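Local coordinates for protein glutathione S-transferase (Natrialba magadii ATCC 43099, PDB 6GZF) that probably acts as a xi-class glutathione transferase of the glutathionyl-hydroquinone reductase type, at residues A[54-59]-A[137-142]; A[171-176]-A[233-238]; A[194-199]-A[256-261]; A[250-255]-A[292-297]. All coordinates share one frame; numbering follows the deposited sequence.

Contact 1. Residues A[54-59]-A[137-142]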
# COMPACT_ATOMS: atom_id res chain seq x y z
N GLY A 54 42.69 -3.85 -11.03
CA GLY A 54 41.79 -4.60 -11.89
C GLY A 54 41.62 -6.04 -11.43
O GLY A 54 41.90 -6.97 -12.18
N ARG A 55 41.15 -6.20 -10.20
CA ARG A 55 41.12 -7.51 -9.57
C ARG A 55 39.73 -7.91 -9.06
O ARG A 55 39.25 -9.00 -9.36
CB ARG A 55 42.12 -7.55 -8.42
CG ARG A 55 42.18 -8.88 -7.71
CD ARG A 55 43.15 -8.84 -6.54
NE ARG A 55 43.15 -10.10 -5.80
CZ ARG A 55 43.91 -10.34 -4.74
NH1 ARG A 55 44.74 -9.41 -4.29
NH2 ARG A 55 43.84 -11.51 -4.12
N TYR A 56 39.10 -7.02 -8.30
CA TYR A 56 37.86 -7.35 -7.62
C TYR A 56 36.62 -7.02 -8.44
O TYR A 56 36.52 -5.96 -9.05
CB TYR A 56 37.80 -6.64 -6.27
CG TYR A 56 38.98 -6.96 -5.37
CD1 TYR A 56 38.99 -8.12 -4.60
CD2 TYR A 56 40.07 -6.11 -5.30
CE1 TYR A 56 40.07 -8.42 -3.78
CE2 TYR A 56 41.15 -6.40 -4.48
CZ TYR A 56 41.14 -7.56 -3.73
OH TYR A 56 42.21 -7.86 -2.91
N HIS A 57 35.67 -7.95 -8.45
CA HIS A 57 34.44 -7.80 -9.23
C HIS A 57 33.23 -7.71 -8.31
O HIS A 57 33.19 -8.36 -7.26
CB HIS A 57 34.29 -8.96 -10.21
CG HIS A 57 33.18 -8.78 -11.20
ND1 HIS A 57 33.22 -7.84 -12.20
CD2 HIS A 57 31.99 -9.42 -11.34
CE1 HIS A 57 32.11 -7.91 -12.92
NE2 HIS A 57 31.35 -8.86 -12.42
N LEU A 58 32.24 -6.92 -8.70
CA LEU A 58 31.07 -6.68 -7.86
C LEU A 58 29.77 -7.16 -8.52
O LEU A 58 29.51 -6.86 -9.68
CB LEU A 58 30.96 -5.19 -7.53
CG LEU A 58 29.74 -4.72 -6.73
CD1 LEU A 58 29.72 -5.35 -5.35
CD2 LEU A 58 29.71 -3.20 -6.64
N TYR A 59 28.97 -7.90 -7.76
CA TYR A 59 27.67 -8.36 -8.24
C TYR A 59 26.54 -7.64 -7.52
O TYR A 59 26.46 -7.68 -6.30
CB TYR A 59 27.52 -9.87 -8.05
CG TYR A 59 28.46 -10.69 -8.89
CD1 TYR A 59 28.14 -11.04 -10.19
CD2 TYR A 59 29.68 -11.13 -8.38
CE1 TYR A 59 29.00 -11.80 -10.96
CE2 TYR A 59 30.54 -11.88 -9.14
CZ TYR A 59 30.20 -12.22 -10.43
OH TYR A 59 31.05 -12.97 -11.20
N LEU A 137 31.17 -9.30 -3.36
CA LEU A 137 32.47 -8.86 -3.82
C LEU A 137 33.31 -10.07 -4.19
O LEU A 137 33.57 -10.94 -3.35
CB LEU A 137 33.18 -8.01 -2.76
CG LEU A 137 34.54 -7.44 -3.19
CD1 LEU A 137 34.37 -6.47 -4.35
CD2 LEU A 137 35.24 -6.77 -2.01
N TRP A 138 33.73 -10.14 -5.45
CA TRP A 138 34.42 -11.32 -5.96
C TRP A 138 35.88 -11.04 -6.31
O TRP A 138 36.19 -10.04 -6.95
CB TRP A 138 33.69 -11.86 -7.19
CG TRP A 138 34.20 -13.17 -7.68
CD1 TRP A 138 35.28 -13.38 -8.49
CD2 TRP A 138 33.66 -14.47 -7.39
NE1 TRP A 138 35.44 -14.73 -8.72
CE2 TRP A 138 34.46 -15.42 -8.06
CE3 TRP A 138 32.58 -14.92 -6.63
CZ2 TRP A 138 34.21 -16.78 -7.99
CZ3 TRP A 138 32.33 -16.28 -6.56
CH2 TRP A 138 33.14 -17.19 -7.23
N ASP A 139 36.76 -11.94 -5.88
CA ASP A 139 38.18 -11.85 -6.23
C ASP A 139 38.48 -12.74 -7.43
O ASP A 139 38.19 -13.93 -7.42
CB ASP A 139 39.05 -12.25 -5.05
CG ASP A 139 40.53 -12.21 -5.37
OD1 ASP A 139 40.94 -11.32 -6.14
OD2 ASP A 139 41.28 -13.07 -4.86
N THR A 140 39.07 -12.15 -8.47
CA THR A 140 39.35 -12.88 -9.70
C THR A 140 40.66 -13.66 -9.62
O THR A 140 40.94 -14.52 -10.46
CB THR A 140 39.40 -11.94 -10.92
OG1 THR A 140 40.25 -10.82 -10.62
CG2 THR A 140 38.01 -11.43 -11.25
N GLU A 141 41.47 -13.36 -8.61
CA GLU A 141 42.76 -14.03 -8.45
C GLU A 141 42.61 -15.36 -7.70
O GLU A 141 43.07 -16.40 -8.18
CB GLU A 141 43.76 -13.13 -7.73
CG GLU A 141 45.18 -13.65 -7.74
CD GLU A 141 46.05 -12.95 -8.77
OE1 GLU A 141 46.03 -11.70 -8.83
OE2 GLU A 141 46.75 -13.66 -9.53
N GLU A 142 41.97 -15.31 -6.54
CA GLU A 142 41.73 -16.53 -5.76
C GLU A 142 40.46 -17.23 -6.24
O GLU A 142 40.18 -18.36 -5.82
CB GLU A 142 41.62 -16.21 -4.27
CG GLU A 142 42.89 -16.47 -3.48
CD GLU A 142 42.63 -16.58 -1.99
OE1 GLU A 142 41.63 -17.21 -1.60
OE2 GLU A 142 43.43 -16.02 -1.21

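Contact 2. Residues A[171-176]-A[233-238]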
# COMPACT_ATOMS: atom_id res chain seq x y z
N LEU A 171 34.09 9.43 3.01
CA LEU A 171 32.77 9.17 3.59
C LEU A 171 32.87 8.52 4.97
O LEU A 171 31.89 7.98 5.49
CB LEU A 171 31.95 8.29 2.65
CG LEU A 171 31.84 8.78 1.21
CD1 LEU A 171 31.29 7.68 0.31
CD2 LEU A 171 30.98 10.03 1.13
N TYR A 172 34.07 8.55 5.54
CA TYR A 172 34.30 8.06 6.90
C TYR A 172 35.42 8.89 7.53
O TYR A 172 36.47 8.35 7.88
CB TYR A 172 34.65 6.57 6.87
CG TYR A 172 34.69 5.88 8.21
CD1 TYR A 172 33.57 5.82 9.02
CD2 TYR A 172 35.85 5.26 8.66
CE1 TYR A 172 33.60 5.18 10.25
CE2 TYR A 172 35.90 4.62 9.88
CZ TYR A 172 34.77 4.58 10.67
OH TYR A 172 34.82 3.94 11.89
N PRO A 173 35.20 10.21 7.66
CA PRO A 173 36.27 11.15 7.98
C PRO A 173 36.66 11.18 9.45
O PRO A 173 35.88 10.78 10.32
CB PRO A 173 35.68 12.49 7.56
CG PRO A 173 34.23 12.34 7.83
CD PRO A 173 33.89 10.89 7.58
N GLU A 174 37.87 11.66 9.72
CA GLU A 174 38.39 11.77 11.08
C GLU A 174 37.55 12.72 11.92
O GLU A 174 37.23 13.82 11.49
CB GLU A 174 39.85 12.24 11.04
CG GLU A 174 40.31 12.98 12.29
CD GLU A 174 41.39 14.00 12.00
OE1 GLU A 174 41.60 14.34 10.81
OE2 GLU A 174 42.04 14.47 12.96
N GLY A 175 37.19 12.27 13.12
CA GLY A 175 36.40 13.08 14.03
C GLY A 175 34.91 12.79 13.93
O GLY A 175 34.13 13.21 14.78
N TYR A 176 34.52 12.07 12.88
CA TYR A 176 33.11 11.74 12.66
C TYR A 176 32.85 10.24 12.78
O TYR A 176 31.71 9.82 12.98
CB TYR A 176 32.66 12.23 11.28
CG TYR A 176 32.63 13.73 11.11
CD1 TYR A 176 31.50 14.46 11.45
CD2 TYR A 176 33.72 14.41 10.59
CE1 TYR A 176 31.47 15.83 11.28
CE2 TYR A 176 33.70 15.78 10.42
CZ TYR A 176 32.57 16.49 10.77
OH TYR A 176 32.53 17.85 10.61
N GLY A 233 26.02 15.26 10.52
CA GLY A 233 26.06 16.71 10.60
C GLY A 233 26.68 17.41 9.41
O GLY A 233 26.04 17.56 8.36
N ASP A 234 27.92 17.83 9.57
CA ASP A 234 28.59 18.70 8.62
C ASP A 234 28.94 18.03 7.29
O ASP A 234 28.99 18.68 6.25
CB ASP A 234 29.86 19.27 9.25
CG ASP A 234 30.39 20.49 8.51
OD1 ASP A 234 29.57 21.28 8.00
OD2 ASP A 234 31.63 20.66 8.44
N ARG A 235 29.20 16.72 7.33
CA ARG A 235 29.75 16.04 6.16
C ARG A 235 28.97 14.82 5.71
O ARG A 235 28.31 14.15 6.50
CB ARG A 235 31.20 15.63 6.45
CG ARG A 235 32.08 16.76 6.94
CD ARG A 235 33.54 16.43 6.70
NE ARG A 235 33.77 16.11 5.29
CZ ARG A 235 34.88 15.56 4.82
NH1 ARG A 235 35.00 15.30 3.53
NH2 ARG A 235 35.87 15.26 5.65
N LEU A 236 29.05 14.53 4.41
CA LEU A 236 28.44 13.34 3.82
C LEU A 236 29.23 12.10 4.21
O LEU A 236 30.44 12.03 3.98
CB LEU A 236 28.38 13.48 2.30
CG LEU A 236 27.51 12.47 1.55
CD1 LEU A 236 26.04 12.77 1.78
CD2 LEU A 236 27.83 12.49 0.06
N THR A 237 28.56 11.11 4.79
CA THR A 237 29.23 9.90 5.26
C THR A 237 28.49 8.63 4.84
O THR A 237 27.47 8.69 4.16
CB THR A 237 29.37 9.89 6.79
OG1 THR A 237 28.07 9.92 7.40
CG2 THR A 237 30.17 11.10 7.27
N GLU A 238 29.03 7.48 5.25
CA GLU A 238 28.41 6.19 4.99
C GLU A 238 27.03 6.10 5.64
O GLU A 238 26.15 5.38 5.16
CB GLU A 238 29.29 5.05 5.51
CG GLU A 238 30.65 4.95 4.86
CD GLU A 238 31.42 3.73 5.33
OE1 GLU A 238 30.83 2.91 6.07
OE2 GLU A 238 32.61 3.59 4.97

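Contact 3. Residues A[194-199]-A[256-261]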
# COMPACT_ATOMS: atom_id res chain seq x y z
N GLY A 194 13.56 -2.74 9.25
CA GLY A 194 12.21 -2.53 9.73
C GLY A 194 11.13 -2.65 8.68
O GLY A 194 10.07 -3.22 8.94
N VAL A 195 11.40 -2.13 7.49
CA VAL A 195 10.42 -2.15 6.41
C VAL A 195 10.14 -3.57 5.93
O VAL A 195 9.00 -3.90 5.57
CB VAL A 195 10.88 -1.29 5.21
CG1 VAL A 195 10.69 0.19 5.52
CG2 VAL A 195 12.33 -1.58 4.87
N TYR A 196 11.16 -4.42 5.92
CA TYR A 196 11.01 -5.81 5.50
C TYR A 196 10.34 -6.64 6.59
O TYR A 196 9.62 -7.59 6.30
CB TYR A 196 12.36 -6.41 5.13
CG TYR A 196 12.99 -5.79 3.91
CD1 TYR A 196 13.78 -4.66 4.00
CD2 TYR A 196 12.78 -6.34 2.65
CE1 TYR A 196 14.35 -4.09 2.88
CE2 TYR A 196 13.34 -5.78 1.52
CZ TYR A 196 14.13 -4.65 1.64
OH TYR A 196 14.69 -4.09 0.52
N ARG A 197 10.58 -6.26 7.84
CA ARG A 197 9.94 -6.92 8.97
C ARG A 197 8.45 -6.64 8.95
O ARG A 197 7.63 -7.51 9.26
CB ARG A 197 10.56 -6.46 10.29
CG ARG A 197 9.89 -7.01 11.54
CD ARG A 197 10.80 -6.90 12.75
NE ARG A 197 10.11 -7.19 14.00
CZ ARG A 197 9.77 -6.27 14.90
NH1 ARG A 197 9.14 -6.63 16.01
NH2 ARG A 197 10.06 -5.00 14.69
N ALA A 198 8.09 -5.42 8.56
CA ALA A 198 6.70 -5.03 8.43
C ALA A 198 6.06 -5.66 7.20
O ALA A 198 4.90 -6.06 7.23
CB ALA A 198 6.58 -3.51 8.37
N GLY A 199 6.83 -5.75 6.12
CA GLY A 199 6.33 -6.26 4.86
C GLY A 199 6.08 -7.76 4.83
O GLY A 199 5.05 -8.21 4.33
N THR A 256 3.49 1.17 0.15
CA THR A 256 2.32 0.45 -0.35
C THR A 256 2.50 -1.06 -0.32
O THR A 256 1.70 -1.78 0.28
CB THR A 256 1.98 0.88 -1.79
OG1 THR A 256 1.61 2.26 -1.80
CG2 THR A 256 0.82 0.05 -2.33
N HIS A 257 3.56 -1.53 -0.98
CA HIS A 257 3.81 -2.96 -1.11
C HIS A 257 4.06 -3.62 0.25
O HIS A 257 3.58 -4.73 0.50
CB HIS A 257 5.00 -3.21 -2.04
CG HIS A 257 5.32 -4.66 -2.24
ND1 HIS A 257 4.40 -5.57 -2.72
CD2 HIS A 257 6.46 -5.36 -2.02
CE1 HIS A 257 4.96 -6.76 -2.79
NE2 HIS A 257 6.21 -6.66 -2.38
N PHE A 258 4.81 -2.94 1.11
CA PHE A 258 5.11 -3.47 2.44
C PHE A 258 4.19 -2.87 3.49
O PHE A 258 4.36 -3.12 4.69
CB PHE A 258 6.57 -3.20 2.80
CG PHE A 258 7.53 -4.20 2.23
CD1 PHE A 258 7.07 -5.33 1.57
CD2 PHE A 258 8.90 -4.02 2.36
CE1 PHE A 258 7.95 -6.25 1.04
CE2 PHE A 258 9.79 -4.94 1.83
CZ PHE A 258 9.31 -6.06 1.17
N MET A 259 3.22 -2.08 3.04
CA MET A 259 2.18 -1.52 3.90
C MET A 259 2.73 -0.66 5.05
O MET A 259 2.15 -0.64 6.14
CB MET A 259 1.30 -2.63 4.46
CG MET A 259 0.01 -2.85 3.68
SD MET A 259 -0.87 -4.36 4.12
CE MET A 259 -0.10 -5.53 3.01
N CYS A 260 3.83 0.03 4.80
CA CYS A 260 4.34 1.01 5.75
C CYS A 260 3.71 2.36 5.45
O CYS A 260 4.38 3.29 5.00
CB CYS A 260 5.87 1.10 5.69
SG CYS A 260 6.71 -0.46 6.06
N ASN A 261 2.41 2.47 5.70
CA ASN A 261 1.62 3.58 5.17
C ASN A 261 1.15 4.62 6.20
O ASN A 261 0.04 5.13 6.10
CB ASN A 261 0.39 3.02 4.44
CG ASN A 261 -0.55 2.28 5.37
OD1 ASN A 261 -0.16 1.85 6.46
ND2 ASN A 261 -1.80 2.13 4.94

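Contact 4. Residues A[250-255]-A[292-297]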
# COMPACT_ATOMS: atom_id res chain seq x y z
N PHE A 250 11.11 4.06 -0.41
CA PHE A 250 10.02 4.07 0.56
C PHE A 250 8.66 4.39 -0.06
O PHE A 250 7.70 3.65 0.12
CB PHE A 250 10.32 5.06 1.68
CG PHE A 250 9.54 4.81 2.95
CD1 PHE A 250 8.22 5.21 3.06
CD2 PHE A 250 10.13 4.18 4.02
CE1 PHE A 250 7.50 4.97 4.22
CE2 PHE A 250 9.42 3.94 5.19
CZ PHE A 250 8.11 4.34 5.28
N ASP A 251 8.59 5.50 -0.79
CA ASP A 251 7.31 6.00 -1.29
C ASP A 251 6.81 5.28 -2.54
O ASP A 251 5.62 5.36 -2.87
CB ASP A 251 7.40 7.50 -1.56
CG ASP A 251 7.51 8.32 -0.29
OD1 ASP A 251 7.74 7.72 0.78
OD2 ASP A 251 7.37 9.56 -0.36
N ASN A 252 7.70 4.58 -3.22
CA ASN A 252 7.31 3.83 -4.41
C ASN A 252 7.04 2.36 -4.11
O ASN A 252 6.32 1.69 -4.85
CB ASN A 252 8.38 3.94 -5.50
CG ASN A 252 8.16 5.12 -6.42
OD1 ASN A 252 8.69 6.21 -6.20
ND2 ASN A 252 7.37 4.91 -7.47
N VAL A 253 7.62 1.86 -3.03
CA VAL A 253 7.53 0.44 -2.70
C VAL A 253 7.10 0.17 -1.26
O VAL A 253 6.03 -0.37 -1.01
CB VAL A 253 8.87 -0.28 -2.96
CG1 VAL A 253 8.81 -1.71 -2.45
CG2 VAL A 253 9.22 -0.25 -4.43
N TYR A 254 7.95 0.55 -0.31
CA TYR A 254 7.77 0.22 1.10
C TYR A 254 6.42 0.68 1.65
O TYR A 254 5.78 -0.03 2.43
CB TYR A 254 8.90 0.82 1.93
CG TYR A 254 10.26 0.24 1.63
CD1 TYR A 254 10.40 -1.04 1.12
CD2 TYR A 254 11.42 0.99 1.86
CE1 TYR A 254 11.65 -1.57 0.85
CE2 TYR A 254 12.67 0.47 1.59
CZ TYR A 254 12.78 -0.81 1.08
OH TYR A 254 14.02 -1.33 0.81
N HIS A 255 6.01 1.88 1.24
CA HIS A 255 4.78 2.49 1.73
C HIS A 255 3.53 1.67 1.37
O HIS A 255 2.64 1.50 2.20
CB HIS A 255 4.65 3.91 1.17
CG HIS A 255 3.52 4.69 1.74
ND1 HIS A 255 2.20 4.44 1.43
CD2 HIS A 255 3.50 5.74 2.60
CE1 HIS A 255 1.42 5.29 2.07
NE2 HIS A 255 2.18 6.09 2.79
N HIS A 292 13.95 -1.07 -12.14
CA HIS A 292 14.40 -2.31 -11.53
C HIS A 292 13.76 -2.50 -10.16
O HIS A 292 13.38 -3.62 -9.79
CB HIS A 292 15.93 -2.32 -11.39
CG HIS A 292 16.65 -2.60 -12.67
ND1 HIS A 292 17.39 -3.75 -12.87
CD2 HIS A 292 16.75 -1.89 -13.82
CE1 HIS A 292 17.91 -3.73 -14.08
NE2 HIS A 292 17.54 -2.62 -14.68
N ILE A 293 13.64 -1.41 -9.41
CA ILE A 293 13.12 -1.45 -8.05
C ILE A 293 11.65 -1.86 -8.02
O ILE A 293 11.27 -2.78 -7.29
CB ILE A 293 13.28 -0.09 -7.35
CG1 ILE A 293 14.76 0.22 -7.12
CG2 ILE A 293 12.54 -0.08 -6.02
CD1 ILE A 293 15.02 1.61 -6.57
N THR A 294 10.83 -1.19 -8.81
CA THR A 294 9.40 -1.45 -8.84
C THR A 294 9.08 -2.83 -9.41
O THR A 294 8.15 -3.50 -8.95
CB THR A 294 8.64 -0.39 -9.65
OG1 THR A 294 9.20 -0.29 -10.97
CG2 THR A 294 8.73 0.97 -8.97
N GLU A 295 9.85 -3.26 -10.40
CA GLU A 295 9.62 -4.55 -11.04
C GLU A 295 9.92 -5.70 -10.08
O GLU A 295 9.19 -6.69 -10.05
CB GLU A 295 10.46 -4.70 -12.31
CG GLU A 295 10.19 -5.99 -13.07
CD GLU A 295 11.13 -6.19 -14.24
OE1 GLU A 295 11.81 -5.23 -14.63
OE2 GLU A 295 11.18 -7.33 -14.77
N HIS A 296 10.99 -5.55 -9.32
CA HIS A 296 11.39 -6.59 -8.38
C HIS A 296 10.37 -6.77 -7.26
O HIS A 296 9.79 -7.84 -7.10
CB HIS A 296 12.76 -6.28 -7.78
CG HIS A 296 13.19 -7.23 -6.70
ND1 HIS A 296 13.73 -8.47 -6.97
CD2 HIS A 296 13.15 -7.12 -5.35
CE1 HIS A 296 14.01 -9.08 -5.84
NE2 HIS A 296 13.67 -8.28 -4.84
N TYR A 297 10.14 -5.72 -6.49
CA TYR A 297 9.32 -5.83 -5.29
C TYR A 297 7.86 -6.18 -5.57
O TYR A 297 7.21 -6.82 -4.75
CB TYR A 297 9.40 -4.54 -4.48
CG TYR A 297 10.71 -4.39 -3.76
CD1 TYR A 297 11.84 -3.92 -4.42
CD2 TYR A 297 10.83 -4.71 -2.42
CE1 TYR A 297 13.05 -3.78 -3.77
CE2 TYR A 297 12.03 -4.58 -1.75
CZ TYR A 297 13.14 -4.11 -2.43
OH TYR A 297 14.34 -3.98 -1.78

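Contact 1. Residues A[54-59]-A[137-142]
Arg55 and Asp139 face each other where an antiparallel strand pair ends, and the arginine grips the carboxylate side-on with two nitrogens, one to each oxygen. Arg55 NE comes within 2.5 Å of Asp139 OD1 on its syn side but tilted out of the carboxylate plane, while Arg55 NH2 reaches Asp139 OD2 at 3.1 Å from above that plane; the two flat groups stand 55° apart. An extended chain, with CG anti to the backbone N (chi1 -179°), carries the guanidinium this far. From the opposite face of the carboxylate, Glu142 N donates to Asp139 OD2 at 2.9 Å, closing an Asx motif that helps set the rotation of the carboxylate. A leucine in place of Arg55 would probably leave the buried Asp139 carboxylate without its countercharge and less firmly oriented. Behind this salt bridge lies the strand register: His57 and Trp138 form a hydrogen-bonded pair, each N lying 2.6 Å from the other residue's O. Tyr56 CB touches Leu137 CD1 at 3.9 Å on one face of the sheet, and Trp138 CB meets the edge of the Tyr59 ring at CE2, 3.7 Å away. Strand 56-60 runs between the parallel strand 84-87 and strand 136-139, within the thioredoxin-like N-terminal domain. Leu58 and Leu137 pack on helix 150-159, whereas Tyr59 and Trp138 reach Leu120 of helix 117-124.

Contact 2. Residues A[171-176]-A[233-238]
Leu171 and Thr237 bring their CA atoms to 4.0 Å where two irregular loops pass, and one backbone bond ties them, Glu238 N donating to Leu171 O at 2.9 Å. The same oxygen also lies against Glu238 CG. Leu171 sends its CD2 branch over the other loop, 3.5 Å from Leu236 O and close to the CD2 methyl of Leu236. Next along the chain, Pro173 CD rests 3.7 Å from Thr237 CG2, the two side chains crossing at about a right angle. Arg235 bends at chi3 (55°), which turns its guanidinium back along the proline and sets NH2 3.4 Å from Pro173 CB. The aliphatic part of that arginine serves Tyr176: Arg235 CD lies 3.8 Å from Tyr176 CE2, and ring and guanidinium planes stand 83° apart. At the tip of the tyrosine, OH meets Asp234 CB at 3.3 Å. The polar end of Glu238 looks to another partner, a salt bridge with Arg155, which also makes a cation-pi contact with Tyr172. Thr237 is the N-cap of helix 238-247: its N donates to Asp240 OD1, the Asp half of a capping box, while its OG1 accepts weakly from Ala239 N. This is consistent with the N-capping box (Ser/Thr-x-x-Asp) known at this helix start in glutathione transferases, and here the loop at 171-176 is pinned directly to it.

Contact 3. Residues A[194-199]-A[256-261]
Phe258 lies against the end of helix 194-199, and its side chain can be followed atom by atom along the helix surface. Phe258 CB starts 3.7 Å from Gly199 CA, and CD1 of the Phe258 ring then settles 3.5 Å from that same CA; a side chain on Gly199 would collide here, so the bare glycine backbone is what admits the ring. On the other branch, Phe258 CD2 approaches Val195 O at 3.2 Å, an oxygen already taken up by Gly199 N in the helix. Farther out, Phe258 CE2 comes to 3.4 Å from Tyr196 CD2, and CZ follows beside it. The ring thus presents its edge to the face of Tyr196 in an offset edge-to-face pair, with centroids 5.2 Å apart and planes at 68°. Beside this pair, Cys260 SG touches Ala198 CB at 3.8 Å and the CG1 branch of Val195. Tyr196 OH is probably hydrogen-bonded to the hydroxyls of Tyr297 and Tyr254, and Phe258 thus packs against one side chain of a tyrosine cluster. Tyr196 is the predicted proton donor or acceptor, and the cluster of three tyrosine hydroxyls is consistent with the active site of a glutathionyl-hydroquinone reductase.

Contact 4. Residues A[250-255]-A[292-297]
Asn252 makes the first, glancing touch between two helices, its ND2 lying 4.4 Å from Thr294 CG2. The axes of helix 250-254 and helix 292-297 run 9.8 Å apart and only 23° from parallel. Val253 does most of the packing, fitting between Ile293 and Tyr297, one turn apart, with its two methyls divided: CG2 reaches Ile293 CG2 at 3.7 Å, and CG1, anti to the backbone N (chi1 173°), presses on Tyr297 at 3.5 Å from its CG. Tyr254 comes next and turns the edge of its ring to the face of Tyr297 in an offset edge-to-face pair. Their planes stand at 83°, with Tyr254 CE1 4.0 Å from Tyr297 CE2. The two hydroxyls do not bond to each other; each probably bonds to Tyr196 OH instead. A leucine in place of Tyr297 would probably leave Tyr196 OH without one of its two tyrosine partners and take away the ring face that receives Tyr254. Both tyrosines are predicted to lower the pKa of Cys64, the presumed nucleophile. His255 N bonds to Phe250 O at 2.7 Å across the wide pi-type turn, and the His255 ring meets His255 of the second subunit. Around the pair, Pro65 of helix 65-77 packs on both tyrosines, Val195 of helix 194-199 touches Tyr254, and helix 204-224 backs Phe250.

How the contacts relate
From the N terminus, contact 1 closes first, joining two strands of the thioredoxin-like sheet across a mostly helix and loop excursion, and it is complete before contact 2 opens. The remaining three belong to the helical C-terminal part. Contact 2 brackets helices 177-192, 194-199 and 204-224, tying the loop before them to the start of helix 238-247. Contact 3 opens inside that span and closes beyond it, so the two cross. Contact 4 in turn begins before contact 3 has closed, crossing it while following contact 2 in series. Contacts 3 and 4 touch, their centres about 11 Å apart, and together build the tyrosine cluster; contacts 1 and 2 stand well apart from it.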